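PDB 2IG8: hypothetical protein PA3499 from Pseudomonas aeruginosa, which is of unknown function but belongs to the YjgF-like clan of small proteins that typically assemble as trimers with their sheets facing the centre. Local coordinates for residues B[36-42]-B[121-127]; B[77-83]-B[128-134]; B[82-88]-B[111-116]. One frame throughout, in Å; residues are numbered along the deposited sequence.

All three contacts reach one mixed sheet, in which strand 78-85 lies between strand 126-133, antiparallel to it, and strand 110-115, parallel to it; interaction 1 lies mainly in the loops at its end. Interactions 2 and 3 share N82 and V83, with centres about 14 Å apart; L81 O and S111 OG, 2.9 Å apart, probably hydrogen-bond between them. Interaction 1 is centred about 19 Å from interaction 2 and 14 Å from interaction 3. Probable hydrogen bonds from Y84 N to E127 O (2.9 Å) and T86 N to L125 O (3.1 Å) tie interactions 1 and 3, while V126 CG2 packs 3.6 Å from V83 CG1. Each contact touches the second subunit.

Interaction 1 of 3, residues B[36-42]-B[121-127]; sequences TAHPATR and FPELLVE
Two aromatic rings stack face to face here, joining a loop to a turn: the H38 imidazole lies over the F121 phenyl with centroids 3.7 Å apart and planes at 17°, and H38 ND1 comes 3.4 Å from F121 CE2. H38 takes a t rotamer and F121 an m rotamer. Segment 36-42 leaves strand 29-36 in an ST turn, H38 N donating to T36 OG1 (3.2 Å), then passes a cis peptide before P39 and enters helix 40-46, where T41 N bonds to A37 O at 3.0 Å. In the other segment, F121 to L124 form a type I beta turn, L124 N to F121 O 3.1 Å, ahead of strand 126-133. The contact thus packs the connection between strand 29-36 and helix 40-46 against the lead-in to the neighbouring sheet strand. L124, rotamer mt, packs against segment 36-42, its CD1 3.6 Å from T36 CG2 and its CD2 3.6 Å from T41 OG1. R42 (chi1-3 ttm) brings its guanidinium beside F121 and into a salt bridge with E123 (chi1-2 mp), NE to E123 OE2 at 2.9 Å and NH2 to E123 OE1 at 3.1 Å. At the strand end, T36 and E127 have CA atoms 4.8 Å apart, and a water joins A37 N (2.8 Å) to V126 O (2.6 Å). The F121 ring also makes a cation-pi contact with K91 of the second subunit.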
# COMPACT_ATOMS: atom_id res chain seq x y z
N THR B 36 -1.58 13.75 6.36
CA THR B 36 -1.74 13.80 7.80
C THR B 36 -2.37 15.15 8.19
O THR B 36 -2.46 16.08 7.35
CB THR B 36 -0.41 13.67 8.55
OG1 THR B 36 0.28 14.93 8.49
CG2 THR B 36 0.47 12.55 8.00
N ALA B 37 -2.76 15.27 9.46
CA ALA B 37 -3.38 16.48 9.95
C ALA B 37 -2.36 17.51 10.49
O ALA B 37 -2.74 18.51 11.07
CB ALA B 37 -4.47 16.14 11.01
N HIS B 38 -1.07 17.29 10.26
CA HIS B 38 -0.03 18.27 10.59
C HIS B 38 0.02 19.32 9.46
O HIS B 38 -0.05 18.97 8.29
CB HIS B 38 1.33 17.56 10.69
CG HIS B 38 2.46 18.46 11.09
ND1 HIS B 38 3.34 18.98 10.18
CD2 HIS B 38 2.85 18.92 12.30
CE1 HIS B 38 4.23 19.74 10.81
NE2 HIS B 38 3.94 19.73 12.09
N PRO B 39 0.22 20.60 9.79
CA PRO B 39 0.50 21.23 11.10
C PRO B 39 -0.67 21.64 11.98
O PRO B 39 -0.42 22.11 13.09
CB PRO B 39 1.33 22.45 10.71
CG PRO B 39 0.77 22.87 9.38
CD PRO B 39 0.39 21.57 8.68
N ALA B 40 -1.91 21.42 11.53
CA ALA B 40 -3.09 21.76 12.32
C ALA B 40 -3.04 21.08 13.70
O ALA B 40 -3.41 21.69 14.71
CB ALA B 40 -4.36 21.37 11.57
N THR B 41 -2.56 19.83 13.72
CA THR B 41 -2.41 19.04 14.95
C THR B 41 -1.43 19.68 15.92
O THR B 41 -1.64 19.62 17.13
CB THR B 41 -1.96 17.60 14.69
OG1 THR B 41 -0.87 17.55 13.74
CG2 THR B 41 -3.13 16.74 14.17
N ARG B 42 -0.35 20.27 15.41
CA ARG B 42 0.62 20.94 16.29
C ARG B 42 0.04 22.19 16.91
O ARG B 42 0.16 22.44 18.13
CB ARG B 42 1.93 21.24 15.55
CG ARG B 42 2.94 21.95 16.44
CD ARG B 42 4.38 21.66 16.04
NE ARG B 42 4.65 20.24 16.16
CZ ARG B 42 5.69 19.60 15.60
NH1 ARG B 42 6.60 20.26 14.88
NH2 ARG B 42 5.81 18.28 15.77
N PHE B 121 5.03 12.82 12.89
CA PHE B 121 4.99 13.79 13.99
C PHE B 121 4.27 13.19 15.18
O PHE B 121 3.31 12.39 15.02
CB PHE B 121 4.36 15.11 13.54
CG PHE B 121 5.09 15.75 12.41
CD1 PHE B 121 6.28 16.39 12.63
CD2 PHE B 121 4.59 15.68 11.11
CE1 PHE B 121 6.96 16.98 11.59
CE2 PHE B 121 5.28 16.25 10.07
CZ PHE B 121 6.46 16.90 10.30
N PRO B 122 4.73 13.55 16.39
CA PRO B 122 4.23 12.90 17.58
C PRO B 122 2.76 13.19 17.88
O PRO B 122 2.11 12.38 18.54
CB PRO B 122 5.16 13.42 18.68
CG PRO B 122 5.68 14.70 18.16
CD PRO B 122 5.77 14.54 16.70
N GLU B 123 2.22 14.29 17.36
CA GLU B 123 0.80 14.63 17.60
C GLU B 123 -0.17 13.82 16.74
O GLU B 123 -1.39 13.83 16.99
CB GLU B 123 0.56 16.12 17.35
CG GLU B 123 1.40 17.05 18.20
CD GLU B 123 2.74 17.44 17.58
OE1 GLU B 123 3.24 16.77 16.65
OE2 GLU B 123 3.29 18.45 18.05
N LEU B 124 0.35 13.13 15.72
CA LEU B 124 -0.48 12.42 14.75
C LEU B 124 -1.08 11.12 15.30
O LEU B 124 -0.40 10.34 16.00
CB LEU B 124 0.32 12.11 13.48
CG LEU B 124 0.89 13.30 12.69
CD1 LEU B 124 1.61 12.79 11.41
CD2 LEU B 124 -0.18 14.34 12.38
N LEU B 125 -2.35 10.91 14.98
CA LEU B 125 -3.07 9.67 15.26
C LEU B 125 -3.39 8.88 13.98
O LEU B 125 -3.76 7.71 14.07
CB LEU B 125 -4.41 9.98 15.96
CG LEU B 125 -4.32 10.55 17.37
CD1 LEU B 125 -5.73 11.03 17.86
CD2 LEU B 125 -3.68 9.51 18.28
N VAL B 126 -3.28 9.51 12.81
CA VAL B 126 -3.68 8.88 11.55
C VAL B 126 -2.96 9.48 10.34
O VAL B 126 -2.62 10.67 10.30
CB VAL B 126 -5.24 8.90 11.37
CG1 VAL B 126 -5.77 10.35 11.23
CG2 VAL B 126 -5.69 8.06 10.15
N GLU B 127 -2.69 8.61 9.37
CA GLU B 127 -2.21 9.01 8.06
C GLU B 127 -2.99 8.17 7.04
O GLU B 127 -3.25 6.99 7.28
CB GLU B 127 -0.70 8.76 7.94
CG GLU B 127 -0.15 9.05 6.57
CD GLU B 127 1.33 9.47 6.56
OE1 GLU B 127 1.97 9.58 7.63
OE2 GLU B 127 1.85 9.72 5.46
O HOH W 1 -3.32 13.08 11.14

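Interaction 2 of 3, residues B[77-83]-B[128-134]; sequences NLYKLNV and IDAWARL
This is an antiparallel strand pair in the middle of the sheet, strand 78-85 beside strand 126-133, the axes of residues 78-83 and 128-133 4.6 Å apart at 161°. N82-D129 and K80-W131 are hydrogen-bonded pairs, V83-I128 and L81-A130 non-hydrogen-bonded; N82 N to D129 O (2.9 Å), D129 N to N82 O (2.8 Å) and W131 N to K80 O (2.9 Å) fix the register. A classic beta bulge follows, Y79 and K80 both facing W131: Y79 N reaches W131 O at 2.9 Å, K80 N only weakly at 3.4 Å. The shifted register makes L78-A132 a non-hydrogen-bonded pair, and R133 N bonds to N77 O (3.0 Å). Y79, rotamer p, lays its ring over W131 CB, a CH-pi contact 3.9 Å from the centroid. L78 and L81 each put CD2 3.7 Å from A130 CB, on the helix-covered face. On the other face W131 meets W131 of both other subunits edge-to-face and K80 bridges to D129 of the third subunit, so buried charges pair around the trimer core.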
# COMPACT_ATOMS: atom_id res chain seq x y z
N ASN B 77 -13.91 10.36 -7.09
CA ASN B 77 -12.76 9.79 -7.79
C ASN B 77 -11.95 8.80 -6.95
O ASN B 77 -11.18 8.02 -7.49
CB ASN B 77 -11.80 10.91 -8.23
CG ASN B 77 -12.39 11.83 -9.29
OD1 ASN B 77 -13.30 11.47 -10.06
ND2 ASN B 77 -11.85 13.02 -9.35
N LEU B 78 -12.11 8.86 -5.62
CA LEU B 78 -11.39 8.00 -4.69
C LEU B 78 -11.90 6.56 -4.79
O LEU B 78 -13.12 6.36 -4.76
CB LEU B 78 -11.57 8.51 -3.26
CG LEU B 78 -10.90 9.85 -2.94
CD1 LEU B 78 -11.46 10.49 -1.69
CD2 LEU B 78 -9.38 9.63 -2.82
N TYR B 79 -11.00 5.60 -4.95
CA TYR B 79 -11.38 4.19 -4.98
C TYR B 79 -10.69 3.33 -3.91
O TYR B 79 -11.09 2.21 -3.68
CB TYR B 79 -11.16 3.59 -6.38
CG TYR B 79 -9.73 3.55 -6.86
CD1 TYR B 79 -8.89 2.50 -6.50
CD2 TYR B 79 -9.21 4.56 -7.66
CE1 TYR B 79 -7.57 2.45 -6.94
CE2 TYR B 79 -7.88 4.53 -8.08
CZ TYR B 79 -7.07 3.47 -7.73
OH TYR B 79 -5.77 3.41 -8.16
N LYS B 80 -9.68 3.87 -3.22
CA LYS B 80 -9.05 3.12 -2.12
C LYS B 80 -8.47 4.09 -1.11
O LYS B 80 -7.92 5.13 -1.50
CB LYS B 80 -7.98 2.14 -2.63
CG LYS B 80 -7.29 1.34 -1.50
CD LYS B 80 -6.24 0.30 -1.97
CE LYS B 80 -6.81 -1.08 -2.12
NZ LYS B 80 -5.78 -2.14 -2.49
N LEU B 81 -8.61 3.77 0.17
CA LEU B 81 -8.01 4.53 1.26
C LEU B 81 -7.30 3.55 2.18
O LEU B 81 -7.95 2.70 2.82
CB LEU B 81 -9.08 5.27 2.05
CG LEU B 81 -9.95 6.27 1.31
CD1 LEU B 81 -11.12 6.76 2.19
CD2 LEU B 81 -9.13 7.43 0.84
N ASN B 82 -5.97 3.61 2.22
CA ASN B 82 -5.24 2.84 3.21
C ASN B 82 -4.92 3.71 4.41
O ASN B 82 -4.33 4.79 4.27
CB ASN B 82 -4.02 2.21 2.61
CG ASN B 82 -4.39 1.10 1.62
OD1 ASN B 82 -5.52 0.58 1.63
ND2 ASN B 82 -3.49 0.78 0.77
N VAL B 83 -5.31 3.23 5.58
CA VAL B 83 -5.35 4.07 6.77
C VAL B 83 -4.41 3.47 7.79
O VAL B 83 -4.46 2.26 8.09
CB VAL B 83 -6.77 4.12 7.35
CG1 VAL B 83 -6.79 5.04 8.60
CG2 VAL B 83 -7.76 4.57 6.25
N ILE B 128 -3.40 8.81 5.95
CA ILE B 128 -4.14 8.11 4.92
C ILE B 128 -3.45 8.23 3.57
O ILE B 128 -3.09 9.34 3.13
CB ILE B 128 -5.59 8.60 4.83
CG1 ILE B 128 -6.30 8.38 6.18
CG2 ILE B 128 -6.29 7.90 3.66
CD1 ILE B 128 -7.78 8.90 6.27
N ASP B 129 -3.28 7.07 2.94
CA ASP B 129 -2.77 6.97 1.59
C ASP B 129 -3.97 6.74 0.67
O ASP B 129 -4.62 5.68 0.75
CB ASP B 129 -1.78 5.79 1.51
CG ASP B 129 -0.92 5.79 0.25
OD1 ASP B 129 -1.03 6.71 -0.60
OD2 ASP B 129 -0.14 4.83 0.08
N ALA B 130 -4.29 7.74 -0.16
CA ALA B 130 -5.52 7.77 -0.96
C ALA B 130 -5.19 7.48 -2.43
O ALA B 130 -4.20 7.99 -2.98
CB ALA B 130 -6.25 9.13 -0.85
N TRP B 131 -6.03 6.66 -3.06
CA TRP B 131 -5.91 6.35 -4.48
C TRP B 131 -7.17 6.85 -5.18
O TRP B 131 -8.30 6.61 -4.69
CB TRP B 131 -5.76 4.84 -4.70
CG TRP B 131 -4.65 4.21 -3.90
CD1 TRP B 131 -4.67 3.94 -2.56
CD2 TRP B 131 -3.37 3.79 -4.37
NE1 TRP B 131 -3.49 3.39 -2.17
CE2 TRP B 131 -2.67 3.27 -3.26
CE3 TRP B 131 -2.74 3.80 -5.61
CZ2 TRP B 131 -1.37 2.77 -3.35
CZ3 TRP B 131 -1.42 3.29 -5.72
CH2 TRP B 131 -0.76 2.79 -4.59
N ALA B 132 -6.97 7.56 -6.29
CA ALA B 132 -8.06 8.12 -7.08
C ALA B 132 -7.74 8.14 -8.58
O ALA B 132 -6.57 8.12 -8.99
CB ALA B 132 -8.39 9.55 -6.60
N ARG B 133 -8.82 8.14 -9.37
CA ARG B 133 -8.80 8.31 -10.82
C ARG B 133 -9.82 9.38 -11.20
O ARG B 133 -10.96 9.32 -10.75
CB ARG B 133 -9.30 7.04 -11.49
CG ARG B 133 -8.33 5.95 -11.55
CD ARG B 133 -8.94 4.83 -12.32
NE ARG B 133 -8.95 5.12 -13.74
CZ ARG B 133 -7.92 4.90 -14.55
NH1 ARG B 133 -6.78 4.41 -14.07
NH2 ARG B 133 -8.01 5.18 -15.84
N LEU B 134 -9.45 10.30 -12.08
CA LEU B 134 -10.33 11.40 -12.48
C LEU B 134 -11.50 10.98 -13.39
O LEU B 134 -12.42 11.77 -13.61
CB LEU B 134 -9.51 12.49 -13.16
CG LEU B 134 -8.40 13.12 -12.30
CD1 LEU B 134 -7.66 14.19 -13.08
CD2 LEU B 134 -8.96 13.68 -11.03
O HOH W 2 -0.75 2.54 1.34

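Interaction 3 of 3, residues B[82-88]-B[111-116]; sequences NVYVTRI and STLVEV
V83 and L113 sit side by side on one face of a parallel strand pair, V83 CB 3.9 Å from L113 CG, and L113 fills the space bounded by three side chains: its CD2 also lies 3.9 Å from both V85 CG2 and I88 CD1. Helix 91-101 covers this patch, I94 touching V83 and L113, as expected of a beta-alpha-beta crossover linking strands 78-85 and 110-115. The axes of residues 82-85 and 111-115 approach to 4.6 Å at 14°, and N82 to V85 pair in step with T112 to E115. Backbone bonds run V83 N to T112 O (2.7 Å), V114 N to V83 O (3.0 Å), V85 N to V114 O (3.0 Å) and V116 N to V85 O (2.8 Å). The other face carries N82, T112, Y84 and V114: Y84 (rotamer m) packs CD1 3.9 Å from V114 CG2, and V116, just beyond the strand, puts CG1 3.7 Å from Y84 CD1. A water joins T86 O and V116 O, 2.6 Å from each. E115 OE1 accepts from I88 N (2.8 Å), while its OE2 bonds to S117 of the third subunit; one carboxylate therefore has partners in the turn after strand 78-85 and across the subunit interface.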
# COMPACT_ATOMS: atom_id res chain seq x y z
N ASN B 82 -5.97 3.61 2.22
CA ASN B 82 -5.24 2.84 3.21
C ASN B 82 -4.92 3.71 4.41
O ASN B 82 -4.33 4.79 4.27
CB ASN B 82 -4.02 2.21 2.61
CG ASN B 82 -4.39 1.10 1.62
OD1 ASN B 82 -5.52 0.58 1.63
ND2 ASN B 82 -3.49 0.78 0.77
N VAL B 83 -5.31 3.23 5.58
CA VAL B 83 -5.35 4.07 6.77
C VAL B 83 -4.41 3.47 7.79
O VAL B 83 -4.46 2.26 8.09
CB VAL B 83 -6.77 4.12 7.35
CG1 VAL B 83 -6.79 5.04 8.60
CG2 VAL B 83 -7.76 4.57 6.25
N TYR B 84 -3.51 4.32 8.28
CA TYR B 84 -2.54 3.92 9.29
C TYR B 84 -2.85 4.72 10.53
O TYR B 84 -2.77 5.95 10.50
CB TYR B 84 -1.12 4.24 8.83
CG TYR B 84 -0.82 3.68 7.49
CD1 TYR B 84 -0.53 2.34 7.36
CD2 TYR B 84 -0.86 4.47 6.33
CE1 TYR B 84 -0.28 1.78 6.11
CE2 TYR B 84 -0.61 3.91 5.07
CZ TYR B 84 -0.32 2.57 4.98
OH TYR B 84 -0.03 1.98 3.75
N VAL B 85 -3.18 4.02 11.62
CA VAL B 85 -3.51 4.63 12.90
C VAL B 85 -2.48 4.26 13.94
O VAL B 85 -1.85 3.20 13.88
CB VAL B 85 -4.95 4.22 13.39
CG1 VAL B 85 -6.01 4.67 12.40
CG2 VAL B 85 -5.04 2.68 13.71
N THR B 86 -2.26 5.14 14.91
CA THR B 86 -1.38 4.80 16.01
C THR B 86 -2.06 3.99 17.11
O THR B 86 -1.39 3.37 17.92
CB THR B 86 -0.74 6.06 16.63
OG1 THR B 86 -1.78 6.95 17.05
CG2 THR B 86 0.18 6.75 15.62
N ARG B 87 -3.40 4.03 17.13
CA ARG B 87 -4.21 3.33 18.12
C ARG B 87 -5.34 2.62 17.40
O ARG B 87 -6.27 3.26 16.88
CB ARG B 87 -4.78 4.30 19.18
CG ARG B 87 -3.74 5.19 19.81
CD ARG B 87 -4.32 6.10 20.90
NE ARG B 87 -5.36 6.96 20.36
CZ ARG B 87 -5.90 7.99 21.00
NH1 ARG B 87 -5.51 8.35 22.21
NH2 ARG B 87 -6.86 8.67 20.41
N ILE B 88 -5.32 1.29 17.41
CA ILE B 88 -6.34 0.52 16.72
C ILE B 88 -7.75 0.80 17.26
O ILE B 88 -8.72 0.70 16.50
CB ILE B 88 -6.08 -1.00 16.71
CG1 ILE B 88 -6.85 -1.70 15.59
CG2 ILE B 88 -6.30 -1.63 18.10
CD1 ILE B 88 -6.34 -1.41 14.20
N SER B 111 -10.73 -0.22 1.45
CA SER B 111 -9.87 0.23 2.55
C SER B 111 -9.12 -0.88 3.24
O SER B 111 -9.60 -2.01 3.31
CB SER B 111 -10.70 0.95 3.59
OG SER B 111 -9.85 1.51 4.60
N THR B 112 -7.93 -0.55 3.71
CA THR B 112 -7.21 -1.36 4.68
C THR B 112 -6.81 -0.42 5.80
O THR B 112 -6.31 0.67 5.54
CB THR B 112 -5.97 -2.00 4.06
OG1 THR B 112 -6.38 -2.83 2.97
CG2 THR B 112 -5.21 -2.86 5.11
N LEU B 113 -7.02 -0.84 7.04
CA LEU B 113 -6.73 0.00 8.22
C LEU B 113 -5.91 -0.86 9.17
O LEU B 113 -6.37 -1.93 9.56
CB LEU B 113 -8.04 0.44 8.88
CG LEU B 113 -7.97 1.52 9.99
CD1 LEU B 113 -9.30 2.24 10.15
CD2 LEU B 113 -7.55 0.84 11.29
N VAL B 114 -4.71 -0.40 9.51
CA VAL B 114 -3.82 -1.13 10.40
C VAL B 114 -3.21 -0.17 11.42
O VAL B 114 -3.13 1.05 11.19
CB VAL B 114 -2.69 -1.92 9.66
CG1 VAL B 114 -3.31 -2.99 8.69
CG2 VAL B 114 -1.71 -0.98 8.94
N GLU B 115 -2.80 -0.71 12.55
CA GLU B 115 -2.10 0.12 13.53
C GLU B 115 -0.60 0.05 13.31
O GLU B 115 0.01 -1.01 13.37
CB GLU B 115 -2.43 -0.32 14.94
CG GLU B 115 -1.86 0.58 16.02
CD GLU B 115 -1.87 -0.09 17.37
OE1 GLU B 115 -2.93 -0.12 18.02
OE2 GLU B 115 -0.81 -0.56 17.78
N VAL B 116 0.00 1.21 13.07
CA VAL B 116 1.45 1.32 12.95
C VAL B 116 2.02 1.72 14.31
O VAL B 116 1.30 2.14 15.24
CB VAL B 116 1.83 2.34 11.83
CG1 VAL B 116 1.39 1.80 10.42
CG2 VAL B 116 1.28 3.70 12.11
O HOH W 3 -7.32 -1.81 0.78
O HOH W 4 1.21 3.09 17.62